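Local coordinates for protein putative ATP binding component of ABC-transporter (Escherichia coli, PDB 2R5O) that probably powers O-antigen export as the ATP-binding part of an ABC transporter, and is represented here by its carbohydrate-binding, immunoglobulin-like C-terminal domain, at residues A48-Y53 with M76-E81; Y53-A58 with Q70-L75; Y82-V87 with I116-G121; V87-L92 with R124-S129; F143-G148 with T155-R160. One frame throughout, in Å; residues are numbered along the deposited sequence. Where two conformers were deposited one is given.

Interaction 1: A48-Y53 with M76-E81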
# COMPACT_ATOMS: atom_id res chain seq x y z
N ALA A 48 7.85 9.83 29.78
CA ALA A 48 8.59 8.72 29.19
C ALA A 48 9.42 9.31 28.08
O ALA A 48 9.09 10.38 27.56
CB ALA A 48 7.64 7.68 28.62
N LYS A 49 10.46 8.59 27.69
CA LYS A 49 11.36 9.03 26.62
C LYS A 49 11.67 7.85 25.72
O LYS A 49 12.09 6.80 26.21
CB LYS A 49 12.68 9.58 27.16
CG LYS A 49 12.53 10.93 27.82
CD LYS A 49 13.83 11.37 28.42
CE LYS A 49 14.76 11.95 27.43
NZ LYS A 49 15.87 12.69 28.17
N ILE A 50 11.53 8.06 24.41
CA ILE A 50 12.00 7.08 23.44
C ILE A 50 13.49 7.36 23.29
O ILE A 50 13.89 8.39 22.75
CB ILE A 50 11.30 7.19 22.10
CG1 ILE A 50 9.79 7.13 22.29
CG2 ILE A 50 11.80 6.10 21.20
CD1 ILE A 50 9.02 7.39 21.02
N ILE A 51 14.33 6.46 23.81
CA ILE A 51 15.77 6.71 23.93
C ILE A 51 16.63 5.99 22.88
O ILE A 51 17.81 6.27 22.78
CB ILE A 51 16.26 6.37 25.36
CG1 ILE A 51 15.79 4.98 25.81
CG2 ILE A 51 15.78 7.45 26.33
CD1 ILE A 51 16.50 4.53 27.09
N ASP A 52 16.03 5.08 22.12
CA ASP A 52 16.80 4.38 21.09
C ASP A 52 15.82 3.74 20.12
O ASP A 52 14.63 3.60 20.42
CB ASP A 52 17.73 3.32 21.72
CG ASP A 52 18.95 2.99 20.86
OD1 ASP A 52 19.12 3.54 19.77
OD2 ASP A 52 19.75 2.16 21.35
N TYR A 53 16.33 3.37 18.95
CA TYR A 53 15.58 2.55 18.00
C TYR A 53 16.51 1.62 17.27
O TYR A 53 17.74 1.79 17.28
CB TYR A 53 14.80 3.41 17.00
CG TYR A 53 15.62 4.16 15.97
CD1 TYR A 53 15.87 3.64 14.70
CD2 TYR A 53 16.14 5.40 16.26
CE1 TYR A 53 16.60 4.34 13.77
CE2 TYR A 53 16.86 6.13 15.31
CZ TYR A 53 17.08 5.58 14.07
OH TYR A 53 17.82 6.32 13.15
N MET A 76 11.59 0.23 18.99
CA MET A 76 11.83 1.43 19.77
C MET A 76 12.00 1.07 21.24
O MET A 76 11.30 0.21 21.75
CB MET A 76 10.68 2.45 19.58
CG MET A 76 9.27 1.85 19.70
SD MET A 76 7.88 3.00 19.58
CE MET A 76 8.01 3.67 21.18
N LYS A 77 12.95 1.74 21.91
CA LYS A 77 13.22 1.52 23.32
C LYS A 77 12.78 2.75 24.10
O LYS A 77 13.12 3.88 23.73
CB LYS A 77 14.70 1.28 23.54
CG LYS A 77 15.03 0.97 25.00
CD LYS A 77 16.46 0.45 25.22
CE LYS A 77 17.46 1.56 25.13
NZ LYS A 77 18.81 1.18 25.71
N VAL A 78 12.05 2.52 25.18
CA VAL A 78 11.45 3.59 25.98
C VAL A 78 11.81 3.41 27.45
O VAL A 78 11.72 2.29 27.97
CB VAL A 78 9.92 3.59 25.87
CG1 VAL A 78 9.32 4.78 26.63
CG2 VAL A 78 9.50 3.61 24.41
N VAL A 79 12.14 4.51 28.12
CA VAL A 79 12.25 4.54 29.58
C VAL A 79 11.07 5.33 30.14
O VAL A 79 10.76 6.40 29.66
CB VAL A 79 13.63 5.09 30.06
CG1 VAL A 79 13.92 6.53 29.59
CG2 VAL A 79 13.71 5.03 31.59
N PHE A 80 10.41 4.75 31.15
CA PHE A 80 9.22 5.34 31.77
C PHE A 80 9.58 5.97 33.10
O PHE A 80 10.26 5.35 33.91
CB PHE A 80 8.15 4.27 31.93
CG PHE A 80 7.67 3.74 30.61
CD1 PHE A 80 6.64 4.38 29.92
CD2 PHE A 80 8.27 2.66 30.02
CE1 PHE A 80 6.21 3.93 28.70
CE2 PHE A 80 7.84 2.19 28.79
CZ PHE A 80 6.80 2.83 28.14
N GLU A 81 9.15 7.21 33.29
CA GLU A 81 9.46 7.97 34.51
C GLU A 81 8.39 7.79 35.61
O GLU A 81 8.65 8.10 36.77
CB GLU A 81 9.68 9.45 34.16
CG GLU A 81 11.08 9.69 33.51
CD GLU A 81 11.07 9.91 32.01
OE1 GLU A 81 11.34 8.94 31.25
OE2 GLU A 81 10.83 11.06 31.58
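Lys77 of strand 71-80 spans two residues of strand 48-57, Ile51 and Asp52. Its carbonyl O accepts from Ile51 N at 2.9 Å and its N donates to Asp52 O at 2.9 Å, a classic beta bulge in an otherwise regular antiparallel pairing. With CG anti to the backbone N (chi1 -177°) and a bend at chi3, Lys77 brings CE within 3.7 Å of Ile51 CD1 and 3.8 Å of Asp52 CB. Lysine suits the place because its aliphatic chain packs on Ile51 while NZ, beyond CE, is hydrogen-bonded to the carbonyl oxygens of Ser22 and Glu25; Asp52 forms its salt bridge with Arg33. Ile51 CG2 also meets Val79 CG1 at 3.9 Å, the two side chains crossing at about a right angle. On the other face Ala48, a small residue among large ones, sets CB 3.7 Å from Phe80 CD1 and 3.9 Å from Val78 CG1. That face, with Ile50 and Met76, packs on Phe143 and Ile145 of strand 137-147 in the opposing sheet, while the far edge of strand 71-80 is hydrogen-bonded to strand 123-131.

Interaction 2: Y53-A58 with Q70-L75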
# COMPACT_ATOMS: atom_id res chain seq x y z
N TYR A 53 16.33 3.37 18.95
CA TYR A 53 15.58 2.55 18.00
C TYR A 53 16.51 1.62 17.27
O TYR A 53 17.74 1.79 17.28
CB TYR A 53 14.80 3.41 17.00
CG TYR A 53 15.62 4.16 15.97
CD1 TYR A 53 15.87 3.64 14.70
CD2 TYR A 53 16.14 5.40 16.26
CE1 TYR A 53 16.60 4.34 13.77
CE2 TYR A 53 16.86 6.13 15.31
CZ TYR A 53 17.08 5.58 14.07
OH TYR A 53 17.82 6.32 13.15
N HIS A 54 15.90 0.64 16.62
CA HIS A 54 16.65 -0.31 15.80
C HIS A 54 15.78 -0.70 14.62
O HIS A 54 14.57 -0.83 14.76
CB HIS A 54 17.01 -1.56 16.62
CG HIS A 54 18.05 -2.41 15.98
ND1 HIS A 54 19.40 -2.13 16.09
CD2 HIS A 54 17.95 -3.53 15.23
CE1 HIS A 54 20.08 -3.06 15.44
NE2 HIS A 54 19.23 -3.91 14.89
N ILE A 55 16.38 -0.88 13.46
CA ILE A 55 15.70 -1.36 12.28
C ILE A 55 16.46 -2.55 11.74
O ILE A 55 17.70 -2.52 11.69
CB ILE A 55 15.55 -0.26 11.21
CG1 ILE A 55 14.71 0.89 11.81
CG2 ILE A 55 14.90 -0.80 9.93
CD1 ILE A 55 14.56 2.15 10.94
N GLN A 56 15.76 -3.60 11.40
CA GLN A 56 16.38 -4.82 10.88
C GLN A 56 15.49 -5.44 9.83
O GLN A 56 14.26 -5.40 9.97
CB GLN A 56 16.71 -5.78 12.00
CG GLN A 56 15.53 -6.18 12.77
CD GLN A 56 15.87 -6.86 14.09
OE1 GLN A 56 16.97 -6.69 14.63
NE2 GLN A 56 14.90 -7.61 14.64
N SER A 57 16.08 -6.02 8.79
CA SER A 57 15.28 -6.72 7.81
C SER A 57 16.09 -7.88 7.24
O SER A 57 17.25 -7.70 6.91
CB SER A 57 14.91 -5.78 6.69
OG SER A 57 14.05 -6.42 5.74
N ALA A 58 15.48 -9.05 7.17
CA ALA A 58 16.12 -10.28 6.66
C ALA A 58 17.37 -10.57 7.47
O ALA A 58 18.34 -11.14 6.98
CB ALA A 58 16.45 -10.14 5.19
N GLN A 70 9.47 -6.52 1.46
CA GLN A 70 10.13 -7.34 2.47
C GLN A 70 9.69 -6.98 3.90
O GLN A 70 9.61 -5.80 4.25
CB GLN A 70 11.64 -7.22 2.31
CG GLN A 70 12.43 -8.22 3.09
CD GLN A 70 13.84 -8.31 2.60
OE1 GLN A 70 14.09 -8.80 1.51
NE2 GLN A 70 14.77 -7.81 3.38
N GLN A 71 9.48 -8.00 4.71
CA GLN A 71 9.21 -7.81 6.17
C GLN A 71 10.39 -7.10 6.85
O GLN A 71 11.54 -7.51 6.70
CB GLN A 71 9.02 -9.17 6.81
CG GLN A 71 8.29 -9.19 8.16
CD GLN A 71 6.78 -8.90 8.07
OE1 GLN A 71 6.22 -8.76 6.99
NE2 GLN A 71 6.13 -8.79 9.21
N THR A 72 10.08 -6.01 7.55
CA THR A 72 11.07 -5.20 8.28
C THR A 72 10.59 -5.01 9.71
O THR A 72 9.39 -4.82 9.94
CB THR A 72 11.28 -3.84 7.58
OG1 THR A 72 11.80 -4.11 6.28
CG2 THR A 72 12.20 -2.95 8.33
N ASP A 73 11.52 -5.10 10.65
CA ASP A 73 11.26 -4.86 12.06
C ASP A 73 11.70 -3.46 12.45
O ASP A 73 12.83 -3.07 12.18
CB ASP A 73 12.02 -5.85 12.95
CG ASP A 73 11.68 -7.29 12.68
OD1 ASP A 73 10.55 -7.63 12.30
OD2 ASP A 73 12.58 -8.11 12.91
N PHE A 74 10.79 -2.73 13.08
CA PHE A 74 11.00 -1.38 13.55
C PHE A 74 10.84 -1.41 15.06
O PHE A 74 9.72 -1.61 15.57
CB PHE A 74 9.94 -0.45 12.94
CG PHE A 74 10.02 -0.36 11.43
CD1 PHE A 74 10.90 0.51 10.82
CD2 PHE A 74 9.21 -1.14 10.62
CE1 PHE A 74 10.94 0.61 9.44
CE2 PHE A 74 9.29 -1.04 9.27
CZ PHE A 74 10.14 -0.14 8.68
N LEU A 75 11.94 -1.27 15.78
CA LEU A 75 11.98 -1.39 17.25
C LEU A 75 12.27 -0.05 17.89
O LEU A 75 13.11 0.71 17.39
CB LEU A 75 13.04 -2.39 17.70
CG LEU A 75 12.84 -3.82 17.19
CD1 LEU A 75 13.61 -4.08 15.90
CD2 LEU A 75 13.20 -4.84 18.25
O HOH W 1 13.64 -4.42 4.02
O HOH W 2 12.81 -9.68 7.61
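Strands 48-57 and 71-80 continue their antiparallel pairing here within one sheet of the immunoglobulin-like sandwich, with Gln56 opposite Asp73 and His54 opposite Leu75 as hydrogen-bonded pairs. In one of two conformers of Gln56, with CG between the backbone N and the carbonyl carbon (chi1 59°), NE2 also donates to Asp73 OD2 on the anti side of the carboxylate, a bond that is probably not always made. Asp73 OD1 has another partner, Ser129 OG of strand 123-131. Leu75 CD1 lies 3.6 Å from His54 O and at the edge of the His54 ring, whose NE2 bonds to Asp61. The sandwich core begins on the opposite face, where Ile55 CG1 touches Phe74 CD1 at 4.0 Å and both side chains reach Leu141 and Leu166 of the other sheet. Threonine suits its place beside them by its methyl: Thr72 CG2 stands over one face of the Phe74 ring, toward its rim, and lies 3.8 Å from Ile55 CG2. Toward Ala58 and Gln70, Ser57 OG is gripped by three bonds: it accepts from Gln70 NE2 at 2.8 Å, lying in the plane of the Gln70 amide, donates to Gln71 O at 2.9 Å, and receives a water that also bonds to Thr72 OG1. Another water joins Ala58 N to Gln71 O.

Interaction 3: Y82-V87 with I116-G121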
# COMPACT_ATOMS: atom_id res chain seq x y z
N TYR A 82 7.22 7.27 35.24
CA TYR A 82 6.10 7.06 36.16
C TYR A 82 5.48 5.68 35.89
O TYR A 82 5.72 5.08 34.83
CB TYR A 82 5.04 8.14 35.94
CG TYR A 82 5.56 9.54 36.15
CD1 TYR A 82 5.65 10.08 37.42
CD2 TYR A 82 5.95 10.35 35.08
CE1 TYR A 82 6.13 11.35 37.63
CE2 TYR A 82 6.43 11.64 35.29
CZ TYR A 82 6.51 12.13 36.56
OH TYR A 82 6.98 13.40 36.79
N ASP A 83 4.68 5.20 36.83
CA ASP A 83 3.77 4.08 36.56
C ASP A 83 2.72 4.53 35.55
O ASP A 83 2.20 5.64 35.68
CB ASP A 83 3.02 3.65 37.82
CG ASP A 83 3.91 3.12 38.91
OD1 ASP A 83 5.11 2.88 38.69
OD2 ASP A 83 3.38 2.94 40.02
N PHE A 84 2.37 3.65 34.60
CA PHE A 84 1.24 3.86 33.70
C PHE A 84 0.50 2.53 33.55
O PHE A 84 1.13 1.48 33.37
CB PHE A 84 1.71 4.30 32.31
CG PHE A 84 2.38 5.66 32.27
CD1 PHE A 84 1.62 6.82 32.16
CD2 PHE A 84 3.76 5.77 32.28
CE1 PHE A 84 2.23 8.07 32.07
CE2 PHE A 84 4.37 7.01 32.21
CZ PHE A 84 3.61 8.15 32.11
N ASP A 85 -0.83 2.58 33.54
CA ASP A 85 -1.65 1.37 33.35
C ASP A 85 -1.73 0.87 31.90
O ASP A 85 -1.90 -0.33 31.66
CB ASP A 85 -3.07 1.60 33.87
CG ASP A 85 -3.12 1.85 35.37
OD1 ASP A 85 -2.25 1.32 36.11
OD2 ASP A 85 -4.04 2.57 35.80
N CYS A 86 -1.61 1.79 30.93
CA CYS A 86 -1.83 1.45 29.53
C CYS A 86 -0.99 2.32 28.60
O CYS A 86 -1.37 3.45 28.28
CB CYS A 86 -3.31 1.57 29.17
SG CYS A 86 -3.74 1.11 27.46
N VAL A 87 0.17 1.82 28.20
CA VAL A 87 1.07 2.58 27.33
C VAL A 87 0.88 2.07 25.91
O VAL A 87 0.66 0.87 25.68
CB VAL A 87 2.54 2.55 27.78
CG1 VAL A 87 2.64 3.03 29.23
CG2 VAL A 87 3.16 1.14 27.68
N ILE A 116 -0.52 -2.87 27.79
CA ILE A 116 0.82 -2.81 28.34
C ILE A 116 0.87 -1.87 29.54
O ILE A 116 0.64 -0.68 29.40
CB ILE A 116 1.82 -2.34 27.27
CG1 ILE A 116 1.64 -3.13 25.96
CG2 ILE A 116 3.24 -2.48 27.79
CD1 ILE A 116 2.24 -2.47 24.74
N SER A 117 1.19 -2.41 30.71
CA SER A 117 1.39 -1.60 31.91
C SER A 117 2.87 -1.57 32.25
O SER A 117 3.59 -2.53 31.98
CB SER A 117 0.58 -2.15 33.09
OG SER A 117 0.96 -3.48 33.34
N VAL A 118 3.30 -0.47 32.83
CA VAL A 118 4.70 -0.26 33.20
C VAL A 118 4.79 0.36 34.58
O VAL A 118 3.83 0.98 35.06
CB VAL A 118 5.44 0.64 32.20
CG1 VAL A 118 5.37 0.05 30.79
CG2 VAL A 118 4.91 2.06 32.25
N SER A 119 5.94 0.18 35.21
CA SER A 119 6.27 0.83 36.47
C SER A 119 7.35 1.89 36.25
O SER A 119 8.15 1.80 35.32
CB SER A 119 6.80 -0.18 37.49
OG SER A 119 5.87 -1.22 37.71
N ARG A 120 7.37 2.87 37.15
CA ARG A 120 8.39 3.90 37.17
C ARG A 120 9.77 3.26 37.06
O ARG A 120 10.10 2.32 37.81
CB ARG A 120 8.26 4.71 38.45
CG ARG A 120 9.36 5.70 38.70
CD ARG A 120 8.94 6.69 39.79
NE ARG A 120 10.04 7.06 40.66
CZ ARG A 120 11.05 7.87 40.33
NH1 ARG A 120 11.12 8.40 39.11
NH2 ARG A 120 11.99 8.14 41.22
N GLY A 121 10.59 3.78 36.15
CA GLY A 121 11.94 3.28 35.92
C GLY A 121 12.07 2.18 34.89
O GLY A 121 13.18 1.85 34.47
O HOH W 3 -1.41 -0.74 26.15
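A chi1 of -55° sets Val87 CG1 anti to the carbonyl carbon and CG2 between that carbon and the backbone N, which brings the two methyls to Val118 and Ile116. Val87 CG2 thereby reaches Ile116 CG2 at 3.6 Å, and Val87 CG1 lies 3.9 Å from Val118 CG2. That same Val118 methyl touches Phe84 CD2 at 3.9 Å, in the plane of the ring at its edge, the two side chains lying side by side. Valine suits both places: the methyls of Val87 meet different residues, and Val118 CG2 touches both Phe84 and Val87. Val87 N donates to Ile116 O at 2.8 Å, and Phe84 and Val118 exchange two backbone bonds. At the outer end, Asp83 carries CG beside its own backbone N (chi1 -64°), and its OD1 accepts from Arg120 N at 2.7 Å, which ties the loop after Val118 to the segment 82-87. Tyr82 O, close by, is buried without a partner. A water links Val87 O to Ile116 N, while Ile116 also packs on Phe184 of the second subunit. Phe80 lies against Val87 and Val118 from the other sheet. Such a short, weakly bonded strand at the side of strand 84-95, leading through a short loop into strand 123-131 of the facing sheet, is a connection characteristic of beta sandwiches.

Interaction 4: V87-L92 with R124-S129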
# COMPACT_ATOMS: atom_id res chain seq x y z
N VAL A 87 0.17 1.82 28.20
CA VAL A 87 1.07 2.58 27.33
C VAL A 87 0.88 2.07 25.91
O VAL A 87 0.66 0.87 25.68
CB VAL A 87 2.54 2.55 27.78
CG1 VAL A 87 2.64 3.03 29.23
CG2 VAL A 87 3.16 1.14 27.68
N VAL A 88 1.00 2.98 24.95
CA VAL A 88 0.62 2.72 23.59
C VAL A 88 1.69 3.31 22.67
O VAL A 88 1.70 4.50 22.37
CB VAL A 88 -0.73 3.38 23.29
CG1 VAL A 88 -1.14 3.15 21.85
CG2 VAL A 88 -1.82 2.82 24.23
N PRO A 89 2.64 2.47 22.26
CA PRO A 89 3.61 2.87 21.25
C PRO A 89 2.96 2.94 19.88
O PRO A 89 2.01 2.21 19.62
CB PRO A 89 4.66 1.77 21.29
CG PRO A 89 3.94 0.60 21.82
CD PRO A 89 2.90 1.11 22.76
N GLY A 90 3.51 3.74 18.98
CA GLY A 90 2.98 3.84 17.65
C GLY A 90 4.01 4.25 16.63
O GLY A 90 5.09 4.75 16.98
N ILE A 91 3.63 4.11 15.37
CA ILE A 91 4.45 4.50 14.24
C ILE A 91 3.61 5.25 13.20
O ILE A 91 2.40 5.01 13.06
CB ILE A 91 5.09 3.28 13.57
CG1 ILE A 91 4.06 2.21 13.17
CG2 ILE A 91 6.20 2.72 14.43
CD1 ILE A 91 4.69 1.18 12.24
N LEU A 92 4.29 6.11 12.43
CA LEU A 92 3.74 6.80 11.27
C LEU A 92 4.78 6.70 10.15
O LEU A 92 5.95 6.81 10.40
CB LEU A 92 3.46 8.28 11.54
CG LEU A 92 2.66 8.65 12.78
CD1 LEU A 92 2.74 10.18 12.99
CD2 LEU A 92 1.22 8.21 12.66
N ARG A 124 11.55 -0.59 28.27
CA ARG A 124 10.85 -1.57 27.43
C ARG A 124 11.20 -1.36 25.98
O ARG A 124 11.42 -0.24 25.54
CB ARG A 124 9.34 -1.44 27.58
CG ARG A 124 8.79 -1.54 28.98
CD ARG A 124 8.81 -2.95 29.50
NE ARG A 124 8.29 -3.00 30.87
CZ ARG A 124 7.01 -3.21 31.19
NH1 ARG A 124 6.07 -3.40 30.26
NH2 ARG A 124 6.67 -3.22 32.47
N VAL A 125 11.17 -2.45 25.22
CA VAL A 125 11.33 -2.39 23.78
C VAL A 125 10.02 -2.85 23.16
O VAL A 125 9.39 -3.83 23.59
CB VAL A 125 12.50 -3.28 23.33
CG1 VAL A 125 12.57 -3.34 21.81
CG2 VAL A 125 13.80 -2.75 23.92
N PHE A 126 9.62 -2.15 22.11
CA PHE A 126 8.42 -2.45 21.34
C PHE A 126 8.78 -2.62 19.89
O PHE A 126 9.59 -1.86 19.36
CB PHE A 126 7.42 -1.30 21.50
CG PHE A 126 7.10 -0.99 22.94
CD1 PHE A 126 6.46 -1.91 23.76
CD2 PHE A 126 7.52 0.19 23.50
CE1 PHE A 126 6.18 -1.61 25.09
CE2 PHE A 126 7.22 0.52 24.82
CZ PHE A 126 6.56 -0.38 25.61
N LYS A 127 8.16 -3.61 19.23
CA LYS A 127 8.51 -3.94 17.87
C LYS A 127 7.28 -3.94 16.97
O LYS A 127 6.31 -4.65 17.25
CB LYS A 127 9.18 -5.33 17.84
CG LYS A 127 9.52 -5.80 16.42
CD LYS A 127 10.34 -7.06 16.41
CE LYS A 127 9.55 -8.29 16.65
NZ LYS A 127 10.43 -9.47 16.29
N PHE A 128 7.36 -3.20 15.87
CA PHE A 128 6.36 -3.25 14.80
C PHE A 128 7.03 -3.93 13.61
O PHE A 128 8.09 -3.48 13.16
CB PHE A 128 5.93 -1.83 14.39
CG PHE A 128 5.14 -1.12 15.45
CD1 PHE A 128 3.77 -1.19 15.44
CD2 PHE A 128 5.77 -0.39 16.43
CE1 PHE A 128 3.02 -0.56 16.40
CE2 PHE A 128 5.02 0.25 17.41
CZ PHE A 128 3.67 0.16 17.39
N SER A 129 6.44 -4.99 13.10
CA SER A 129 7.01 -5.72 11.97
C SER A 129 6.01 -5.66 10.82
O SER A 129 4.85 -6.03 10.99
CB SER A 129 7.29 -7.18 12.34
OG SER A 129 8.20 -7.28 13.41
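Pro89 lies against one face of the Phe126 ring, its CG 4.0 Å from the ring centroid in a CH-pi contact, with the two side chains crossing at about a right angle. Two residues along each strand the pattern recurs: Ile91 CG2 stands over a face of Phe128, 3.7 Å from Phe128 CD2, while Ile91 CD1 approaches Phe128 CB at 3.9 Å as the side chains slide past each other in opposite directions. Phe128 CZ reaches the backbone at Pro89 and Gly90, 3.5 Å from Pro89 O, which lies in the plane of the ring at its edge, and 3.8 Å from Gly90 CA. Flat rings suit this interface because each offers a broad face to an aliphatic neighbour. Further out, Val87 CG2 touches Phe126 CZ at 4.3 Å. Beside them, Ile145 packs on Pro89 and Phe143 on Ile91, and Met76 also packs on Pro89. Phe184 of the second subunit meets Phe128 edge-to-face, and a strand of that subunit pairs antiparallel with residues 127-129, in keeping with the domain swapping of this dimer. Strand axes 8.3 Å apart and inclined at 41°, joined by side-chain packing, with one ring also touching backbone, and without backbone pairing, mark the face-to-face packing of two sheets in an immunoglobulin-like beta sandwich.

Interaction 5: F143-G148 with T155-R160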
# COMPACT_ATOMS: atom_id res chain seq x y z
N PHE A 143 8.31 7.46 15.49
CA PHE A 143 8.02 6.59 16.60
C PHE A 143 7.42 7.46 17.71
O PHE A 143 7.95 8.55 17.97
CB PHE A 143 9.27 5.94 17.17
CG PHE A 143 9.83 4.76 16.40
CD1 PHE A 143 9.13 3.60 16.29
CD2 PHE A 143 11.10 4.81 15.88
CE1 PHE A 143 9.68 2.50 15.72
CE2 PHE A 143 11.66 3.72 15.25
CZ PHE A 143 10.94 2.55 15.17
N GLY A 144 6.37 6.99 18.37
CA GLY A 144 5.76 7.70 19.48
C GLY A 144 5.39 6.79 20.61
O GLY A 144 5.18 5.59 20.41
N ILE A 145 5.29 7.35 21.82
CA ILE A 145 4.77 6.64 23.00
C ILE A 145 3.75 7.56 23.68
O ILE A 145 4.03 8.74 23.92
CB ILE A 145 5.93 6.16 23.96
CG1 ILE A 145 5.40 5.32 25.12
CG2 ILE A 145 6.75 7.28 24.45
CD1 ILE A 145 4.95 3.93 24.72
N SER A 146 2.59 7.00 23.98
CA SER A 146 1.48 7.68 24.64
C SER A 146 0.93 6.79 25.72
O SER A 146 1.33 5.64 25.84
CB SER A 146 0.41 8.02 23.60
OG SER A 146 0.96 8.73 22.50
N ALA A 147 0.05 7.33 26.54
CA ALA A 147 -0.57 6.53 27.60
C ALA A 147 -2.01 6.94 27.83
O ALA A 147 -2.36 8.11 27.74
CB ALA A 147 0.20 6.68 28.89
N GLY A 148 -2.85 5.96 28.15
CA GLY A 148 -4.24 6.21 28.53
C GLY A 148 -5.21 5.26 27.84
O GLY A 148 -4.91 4.08 27.67
N THR A 155 -2.58 10.55 26.40
CA THR A 155 -1.62 11.60 26.58
C THR A 155 -0.37 11.25 25.80
O THR A 155 0.21 10.19 26.01
CB THR A 155 -1.25 11.72 28.05
OG1 THR A 155 -2.42 11.97 28.84
CG2 THR A 155 -0.30 12.84 28.26
N PRO A 156 0.07 12.15 24.91
CA PRO A 156 1.33 11.90 24.18
C PRO A 156 2.50 12.15 25.12
O PRO A 156 2.60 13.24 25.71
CB PRO A 156 1.28 12.95 23.07
CG PRO A 156 0.51 14.12 23.70
CD PRO A 156 -0.51 13.47 24.59
N LEU A 157 3.38 11.19 25.28
CA LEU A 157 4.48 11.29 26.23
C LEU A 157 5.74 11.76 25.54
O LEU A 157 6.35 12.73 25.96
CB LEU A 157 4.71 9.98 26.98
CG LEU A 157 3.46 9.39 27.64
CD1 LEU A 157 3.77 8.05 28.25
CD2 LEU A 157 2.88 10.33 28.70
N ASP A 158 6.14 11.06 24.49
CA ASP A 158 7.30 11.44 23.67
C ASP A 158 6.98 11.02 22.25
O ASP A 158 6.68 9.84 22.03
CB ASP A 158 8.59 10.76 24.17
CG ASP A 158 9.85 11.28 23.48
OD1 ASP A 158 9.83 12.40 22.91
OD2 ASP A 158 10.87 10.54 23.51
N ARG A 159 7.02 11.94 21.31
CA ARG A 159 6.59 11.72 19.94
C ARG A 159 7.70 12.21 19.05
O ARG A 159 7.98 13.42 19.01
CB ARG A 159 5.30 12.49 19.67
CG ARG A 159 4.19 12.18 20.69
CD ARG A 159 3.75 10.69 20.69
NE ARG A 159 3.25 10.39 19.38
CZ ARG A 159 1.98 10.44 19.01
NH1 ARG A 159 1.00 10.45 19.91
NH2 ARG A 159 1.72 10.37 17.72
N ARG A 160 8.39 11.30 18.38
CA ARG A 160 9.58 11.62 17.58
C ARG A 160 9.18 11.64 16.11
O ARG A 160 9.38 10.67 15.37
CB ARG A 160 10.71 10.68 17.96
CG ARG A 160 10.99 10.80 19.45
CD ARG A 160 12.33 10.32 19.95
NE ARG A 160 13.41 11.20 19.48
CZ ARG A 160 14.61 11.23 20.03
NH1 ARG A 160 14.89 10.46 21.05
NH2 ARG A 160 15.54 12.02 19.53
O HOH W 4 -4.32 10.01 29.57
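Arg159 folds back over strand 137-147, toward Gly144 and Ser146. From CB, on the same face of the sheet as Ser146 and Pro156, the chain passes through CG, and chi2 of -61° swings CD to 3.8 Å from both Ile145 O and Gly144 CA. A further bend at chi3 (-61°) lays NE across Gly144, 3.7 Å from Gly144 CA. Glycine suits this place because a beta carbon there would collide with NE. At the tip, Arg159 NH1 gives a weak, bent hydrogen bond to Ser146 OG at 3.1 Å. The backbone beneath belongs to the hairpin of strands 137-147 and 153-169, antiparallel but interrupted by a classic beta bulge: Leu157 and Asp158 both face Ile145, whose carbonyl O accepts from Leu157 N at 2.9 Å and from Asp158 N at 3.2 Å, both in the carbonyl plane. Leu157, the extra residue of the bulge, is buried, its CD1 3.9 Å from Ala147 CB, and its side chain also meets Ala48 and Phe84. Ala147 and Thr155 form a regular hydrogen-bonded pair at the hairpin's outer end, Thr155 N donating to Ala147 O at 2.8 Å. The charged groups of Asp158 and Arg160 find partners outside the hairpin. Asp158 OD2 accepts from Ile50 N and forms a salt bridge with Arg42, while Arg160 reaches Glu40, Asp28 and Ile50 O and makes a cation-pi contact with Tyr30.

In the fold
From the N terminus, strand 48-57 pairs with strand 71-80 twice. Interaction 2 closes the shorter loop and nests inside that closed by interaction 1, with Tyr53 common to both. The chain then passes to strand 84-95 in the other sheet. Interactions 3 and 4 share Val87 and cross in sequence: residues 116-121 return to the edge of strand 84-95, whereas residues 124-129 belong to the first sheet and face it. Interaction 5 follows last, closing the hairpin of strands 137-147 and 153-169. Interactions 1 and 2 thus build one sheet, interactions 3 and 5 the other, and interaction 4 joins the two, helped by contacts of Ile50 with Asp158 and Arg160.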